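Local atomic coordinates of endo-1,4-beta-mannanase (Eisenia fetida, PDB entry 5Y6T), a protein that probably hydrolyses internal beta-1,4-mannosidic linkages of mannan polysaccharides as a cold-adapted glycoside hydrolase of family GH5. Residues 41-44 with 45-49; 49-52 with 53-56; 96-99 with 100-103. All coordinates share one frame; numbering follows the deposited sequence.

Interaction 1: 41-44 with 45-49; sequences GQYD and CCTGN
The first turns of helix 42-60, which links strands 20-28 and 65-72 of the GH5 (beta/alpha)8 barrel, run from the N-cap Gly41 into a wider pi-type turn at 45-47. Gly41 O takes Cys45 N at 3.1 Å in the usual helical spacing; thereafter the ladder widens. Gln42 O is gripped by two donors from opposite faces of its carbonyl plane, Cys46 N and, five residues on, Thr47 N. Tyr43 O accepts from Gly48 N at 2.8 Å, and water 1 joins it to Asn49 N. With CG anti to the backbone N (chi1 -171°), the Tyr43 ring lies over Gly48, whose CA makes a CH-pi contact 3.5 Å from the ring centroid, almost on the normal; a side chain on Gly48 would run into Tyr43 O. Tyr43 OH bonds to Glu52 OE2. Replacing Tyr43 by alanine would probably leave Gly48 CA without its ring and Glu52 OE2 without its hydroxyl partner. Thr47 OG1, bonded to Asp37 O, lies 3.2 Å from Tyr43 CA. The vicinal disulfide of Cys45 and Cys46, SG to SG 2.1 Å, faces the amide of Gln42, whose NE2 bonds to Asn40 O and whose OE1 lies 3.6 Å from Cys45 SG.

Interaction 2: 49-52 with 53-56; sequences NALE and DYIV
Between 49-52 and 53-56 the backbone of helix 42-60 has returned to four-residue spacing, with Asp53 N bonded to Asn49 O, Tyr54 N to Ala50 O and, nearly straight at 171°, Val56 N to Glu52 O at 3.1 Å. The rung between them, Ile55 N to Leu51 O, is weak at 3.3 Å, and Tyr54 N makes a second, weak bond to the same carbonyl. Tyr54 folds back along the turn, its CG anti to its own carbonyl carbon (chi1 -78°), which brings CD2 to 3.3 Å from Ala50 O and presents the ring edge to Leu51 CA. The methyl Leu51 CD2 reaches Tyr54 CD2 only loosely, at 4.4 Å. Over one face of the ring sits water 2, which donates to Ala50 O at 3.1 Å and to Asp53 OD2 at 3.0 Å. This carboxylate oxygen also forms a salt bridge with Arg57, so the water and the arginine together probably restrict rotation of the acid. Past the ring, Tyr54 OH bonds to Gln32 OE1, tying the helix to the loop after strand 20-28. Inward, Leu51 packs on Ile68 and Ile55 on Leu66 of strand 65-72, while both also touch Phe102 of helix 95-108, filling the layer between this barrel strand and the two helices.

Interaction 3: 96-99 with 100-103; sequences TSDL and AQFL
Gln101 lays its side chain back over the preceding turn of helix 95-108, the helix before strand 112-119 in the (beta/alpha)8 barrel of this GH5 enzyme, with CG resting 3.4 Å from Ser97 O. Its CG stands anti to its carbonyl carbon (chi1 -74°) and the chain beyond is extended, which brings the amide alongside the Asp98 carboxylate. The carboxylate and amide planes are 66° apart, and Asp98 OD1 remains 4.1 Å from Gln101 NE2, too far for a direct bond. Water 3 fills this role: it donates to Asp98 OD1 at 2.7 Å, accepts from Gln101 NE2 at 2.8 Å and is hydrogen-bonded to Ser97 OG, which also bonds to Thr94 O, joining three side chains on one flank of the helix. The same amide nitrogen also bonds to Asp44 OD1 on helix 42-60, so it serves a carboxylate and a water together. The other oxygen of Asp98, OD2, is held by Thr94 OG1 and Gly39 N, and these bonds together with the water probably fix the rotation of this buried acid.

The backbone beneath is regular: Ala100 N, Gln101 N, Phe102 N and Leu103 N bond in turn to Thr96 O, Ser97 O, Asp98 O and Leu99 O. Apolar side chains occupy another flank. Phe102 leaves the helix with CG anti to the backbone N (chi1 -177°), its ring directed out from the helix, away from 96-99, to meet Ile55 and, on strand 112-119, Val113. Leu99 packs on Met149 of helix 135-152. Leu103, which also touches Val113, bends back over the carbonyl that receives its own N-H: CG lies 3.2 Å from Leu99 O and CD1 3.4 Å from the same oxygen.

In the fold
From the N terminus, helix 42-60 follows strand 20-28 and carries interactions 1 and 2 in succession; they share Asn49, and Tyr43 of the first reaches forward to Leu51 of the second. None of the three closes a long loop, since each joins adjoining turns of one helix, and none encloses another. The chain then passes through strand 65-72 before helix 95-108 brings in interaction 3, which packs against both earlier ones: Tyr43 meets Asp98 near the helix starts, and further contacts between the two helices follow along their length. The three thus join two neighbouring outer helices of the barrel, over strands 65-72 and 112-119.

Interaction 1: 41-44 with 45-49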
# COMPACT_ATOMS: atom_id res chain seq x y z
N GLY A 41 -20.22 -11.52 2.81
CA GLY A 41 -20.36 -12.77 2.01
C GLY A 41 -20.04 -12.64 0.52
O GLY A 41 -20.35 -13.55 -0.27
N GLN A 42 -19.31 -11.57 0.13
CA GLN A 42 -19.03 -11.29 -1.24
C GLN A 42 -18.01 -12.22 -1.84
O GLN A 42 -18.05 -12.52 -3.01
CB GLN A 42 -18.64 -9.81 -1.42
CG GLN A 42 -19.79 -8.89 -1.13
CD GLN A 42 -21.07 -9.25 -1.90
OE1 GLN A 42 -21.09 -9.14 -3.12
NE2 GLN A 42 -22.09 -9.69 -1.18
N TYR A 43 -17.06 -12.66 -1.04
CA TYR A 43 -15.99 -13.45 -1.57
C TYR A 43 -16.56 -14.80 -2.01
O TYR A 43 -16.29 -15.26 -3.12
CB TYR A 43 -14.89 -13.60 -0.48
CG TYR A 43 -13.61 -14.22 -0.98
CD1 TYR A 43 -12.58 -13.44 -1.47
CD2 TYR A 43 -13.40 -15.59 -0.91
CE1 TYR A 43 -11.40 -14.02 -1.90
CE2 TYR A 43 -12.25 -16.17 -1.38
CZ TYR A 43 -11.22 -15.35 -1.83
OH TYR A 43 -10.03 -15.92 -2.31
N ASP A 44 -17.34 -15.45 -1.13
CA ASP A 44 -17.93 -16.74 -1.52
C ASP A 44 -18.98 -16.61 -2.61
O ASP A 44 -19.03 -17.48 -3.47
CB ASP A 44 -18.59 -17.44 -0.36
CG ASP A 44 -17.63 -17.99 0.61
OD1 ASP A 44 -16.46 -18.29 0.25
OD2 ASP A 44 -18.04 -18.05 1.76
N CYS A 45 -19.83 -15.56 -2.58
CA CYS A 45 -20.90 -15.46 -3.63
C CYS A 45 -20.38 -15.00 -5.00
O CYS A 45 -20.81 -15.49 -6.05
CB CYS A 45 -22.05 -14.50 -3.22
SG CYS A 45 -21.77 -12.70 -3.27
N CYS A 46 -19.39 -14.10 -5.00
CA CYS A 46 -19.25 -13.18 -6.12
C CYS A 46 -17.83 -12.89 -6.57
O CYS A 46 -17.53 -12.94 -7.75
CB CYS A 46 -19.96 -11.85 -5.75
SG CYS A 46 -21.67 -12.18 -5.27
N THR A 47 -16.91 -12.67 -5.62
CA THR A 47 -15.58 -12.23 -6.00
C THR A 47 -14.41 -13.22 -5.90
O THR A 47 -13.35 -13.02 -6.54
CB THR A 47 -15.18 -10.99 -5.21
OG1 THR A 47 -15.09 -11.38 -3.82
CG2 THR A 47 -16.19 -9.86 -5.42
N GLY A 48 -14.59 -14.26 -5.10
CA GLY A 48 -13.45 -15.12 -4.74
C GLY A 48 -12.79 -15.83 -5.92
O GLY A 48 -11.60 -15.86 -6.06
N ASN A 49 -13.58 -16.36 -6.85
CA ASN A 49 -12.96 -17.00 -7.98
C ASN A 49 -12.12 -16.05 -8.89
O ASN A 49 -10.99 -16.39 -9.33
CB ASN A 49 -14.02 -17.75 -8.83
CG ASN A 49 -14.56 -18.99 -8.14
OD1 ASN A 49 -13.85 -19.73 -7.42
ND2 ASN A 49 -15.83 -19.24 -8.36
O HOH W 1 -16.62 -16.80 -5.76

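Interaction 2: 49-52 with 53-56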
# COMPACT_ATOMS: atom_id res chain seq x y z
N ASN A 49 -13.58 -16.36 -6.85
CA ASN A 49 -12.96 -17.00 -7.98
C ASN A 49 -12.12 -16.05 -8.89
O ASN A 49 -10.99 -16.39 -9.33
CB ASN A 49 -14.02 -17.75 -8.83
CG ASN A 49 -14.56 -18.99 -8.14
OD1 ASN A 49 -13.85 -19.73 -7.42
ND2 ASN A 49 -15.83 -19.24 -8.36
N ALA A 50 -12.65 -14.87 -9.16
CA ALA A 50 -11.92 -13.87 -9.91
C ALA A 50 -10.63 -13.48 -9.16
O ALA A 50 -9.62 -13.42 -9.77
CB ALA A 50 -12.79 -12.65 -10.20
N LEU A 51 -10.71 -13.30 -7.86
CA LEU A 51 -9.57 -12.85 -7.03
C LEU A 51 -8.49 -13.92 -7.00
O LEU A 51 -7.31 -13.64 -7.16
CB LEU A 51 -10.02 -12.43 -5.66
CG LEU A 51 -10.85 -11.10 -5.60
CD1 LEU A 51 -11.57 -10.87 -4.29
CD2 LEU A 51 -10.03 -9.88 -5.93
N GLU A 52 -8.90 -15.17 -6.84
CA GLU A 52 -7.93 -16.26 -6.83
C GLU A 52 -7.27 -16.48 -8.18
O GLU A 52 -6.12 -16.82 -8.22
CB GLU A 52 -8.60 -17.54 -6.30
CG GLU A 52 -9.07 -17.37 -4.86
CD GLU A 52 -9.86 -18.55 -4.25
OE1 GLU A 52 -9.99 -19.61 -4.90
OE2 GLU A 52 -10.31 -18.43 -3.08
N ASP A 53 -8.02 -16.27 -9.27
CA ASP A 53 -7.49 -16.32 -10.59
C ASP A 53 -6.40 -15.24 -10.75
O ASP A 53 -5.39 -15.49 -11.39
CB ASP A 53 -8.63 -16.17 -11.61
CG ASP A 53 -8.19 -16.33 -13.04
OD1 ASP A 53 -7.70 -17.39 -13.40
OD2 ASP A 53 -8.31 -15.35 -13.78
N TYR A 54 -6.56 -14.06 -10.14
CA TYR A 54 -5.48 -13.07 -10.28
C TYR A 54 -4.21 -13.59 -9.66
O TYR A 54 -3.11 -13.35 -10.17
CB TYR A 54 -5.85 -11.77 -9.60
CG TYR A 54 -6.79 -10.93 -10.37
CD1 TYR A 54 -6.44 -10.41 -11.59
CD2 TYR A 54 -8.00 -10.55 -9.82
CE1 TYR A 54 -7.33 -9.57 -12.28
CE2 TYR A 54 -8.87 -9.72 -10.48
CZ TYR A 54 -8.53 -9.24 -11.70
OH TYR A 54 -9.41 -8.41 -12.29
N ILE A 55 -4.33 -14.26 -8.52
CA ILE A 55 -3.12 -14.80 -7.84
C ILE A 55 -2.40 -15.77 -8.72
O ILE A 55 -1.18 -15.73 -8.94
CB ILE A 55 -3.51 -15.54 -6.57
CG1 ILE A 55 -4.00 -14.61 -5.46
CG2 ILE A 55 -2.32 -16.29 -6.01
CD1 ILE A 55 -4.60 -15.34 -4.29
N VAL A 56 -3.18 -16.71 -9.25
CA VAL A 56 -2.61 -17.69 -10.17
C VAL A 56 -1.92 -17.09 -11.44
O VAL A 56 -0.76 -17.49 -11.77
CB VAL A 56 -3.66 -18.79 -10.57
CG1 VAL A 56 -3.01 -19.80 -11.51
CG2 VAL A 56 -4.16 -19.55 -9.30
O HOH W 2 -9.59 -12.79 -12.79

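Interaction 3: 96-99 with 100-103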
# COMPACT_ATOMS: atom_id res chain seq x y z
N THR A 96 -12.68 -11.44 7.63
CA THR A 96 -11.50 -12.19 8.02
C THR A 96 -11.35 -13.54 7.35
O THR A 96 -10.28 -13.85 6.83
CB THR A 96 -11.45 -12.34 9.57
OG1 THR A 96 -11.54 -11.06 10.17
CG2 THR A 96 -10.21 -12.99 9.98
N SER A 97 -12.42 -14.33 7.33
CA SER A 97 -12.42 -15.59 6.65
C SER A 97 -12.23 -15.44 5.14
O SER A 97 -11.61 -16.27 4.49
CB SER A 97 -13.68 -16.46 7.02
OG SER A 97 -14.88 -15.83 6.77
N ASP A 98 -12.79 -14.38 4.57
CA ASP A 98 -12.64 -14.13 3.15
C ASP A 98 -11.16 -13.89 2.83
O ASP A 98 -10.59 -14.47 1.94
CB ASP A 98 -13.46 -12.93 2.66
CG ASP A 98 -14.97 -13.13 2.79
OD1 ASP A 98 -15.38 -14.30 2.89
OD2 ASP A 98 -15.73 -12.10 2.76
N LEU A 99 -10.53 -12.96 3.58
CA LEU A 99 -9.12 -12.72 3.38
C LEU A 99 -8.24 -13.97 3.65
O LEU A 99 -7.22 -14.17 3.01
CB LEU A 99 -8.64 -11.59 4.28
CG LEU A 99 -9.05 -10.21 3.85
CD1 LEU A 99 -8.98 -9.23 5.00
CD2 LEU A 99 -8.20 -9.75 2.66
N ALA A 100 -8.64 -14.75 4.67
CA ALA A 100 -8.01 -16.03 4.98
C ALA A 100 -7.96 -16.92 3.77
O ALA A 100 -6.94 -17.48 3.51
CB ALA A 100 -8.61 -16.73 6.25
N GLN A 101 -9.09 -17.10 3.10
CA GLN A 101 -9.19 -17.95 1.91
C GLN A 101 -8.23 -17.41 0.83
O GLN A 101 -7.44 -18.16 0.22
CB GLN A 101 -10.60 -17.93 1.35
CG GLN A 101 -11.68 -18.69 2.12
CD GLN A 101 -12.96 -18.76 1.30
OE1 GLN A 101 -12.98 -19.33 0.20
NE2 GLN A 101 -13.99 -18.03 1.75
N PHE A 102 -8.23 -16.10 0.68
CA PHE A 102 -7.40 -15.43 -0.36
C PHE A 102 -5.91 -15.67 -0.06
O PHE A 102 -5.14 -16.11 -0.90
CB PHE A 102 -7.74 -13.95 -0.38
CG PHE A 102 -7.02 -13.17 -1.45
CD1 PHE A 102 -7.41 -13.30 -2.78
CD2 PHE A 102 -6.11 -12.21 -1.10
CE1 PHE A 102 -6.80 -12.57 -3.77
CE2 PHE A 102 -5.51 -11.44 -2.08
CZ PHE A 102 -5.87 -11.59 -3.42
N LEU A 103 -5.55 -15.52 1.21
CA LEU A 103 -4.21 -15.72 1.67
C LEU A 103 -3.76 -17.16 1.62
O LEU A 103 -2.58 -17.43 1.33
CB LEU A 103 -4.01 -15.17 3.09
CG LEU A 103 -4.08 -13.65 3.22
CD1 LEU A 103 -4.34 -13.19 4.60
CD2 LEU A 103 -2.79 -13.02 2.72
O HOH W 3 -15.21 -16.78 3.92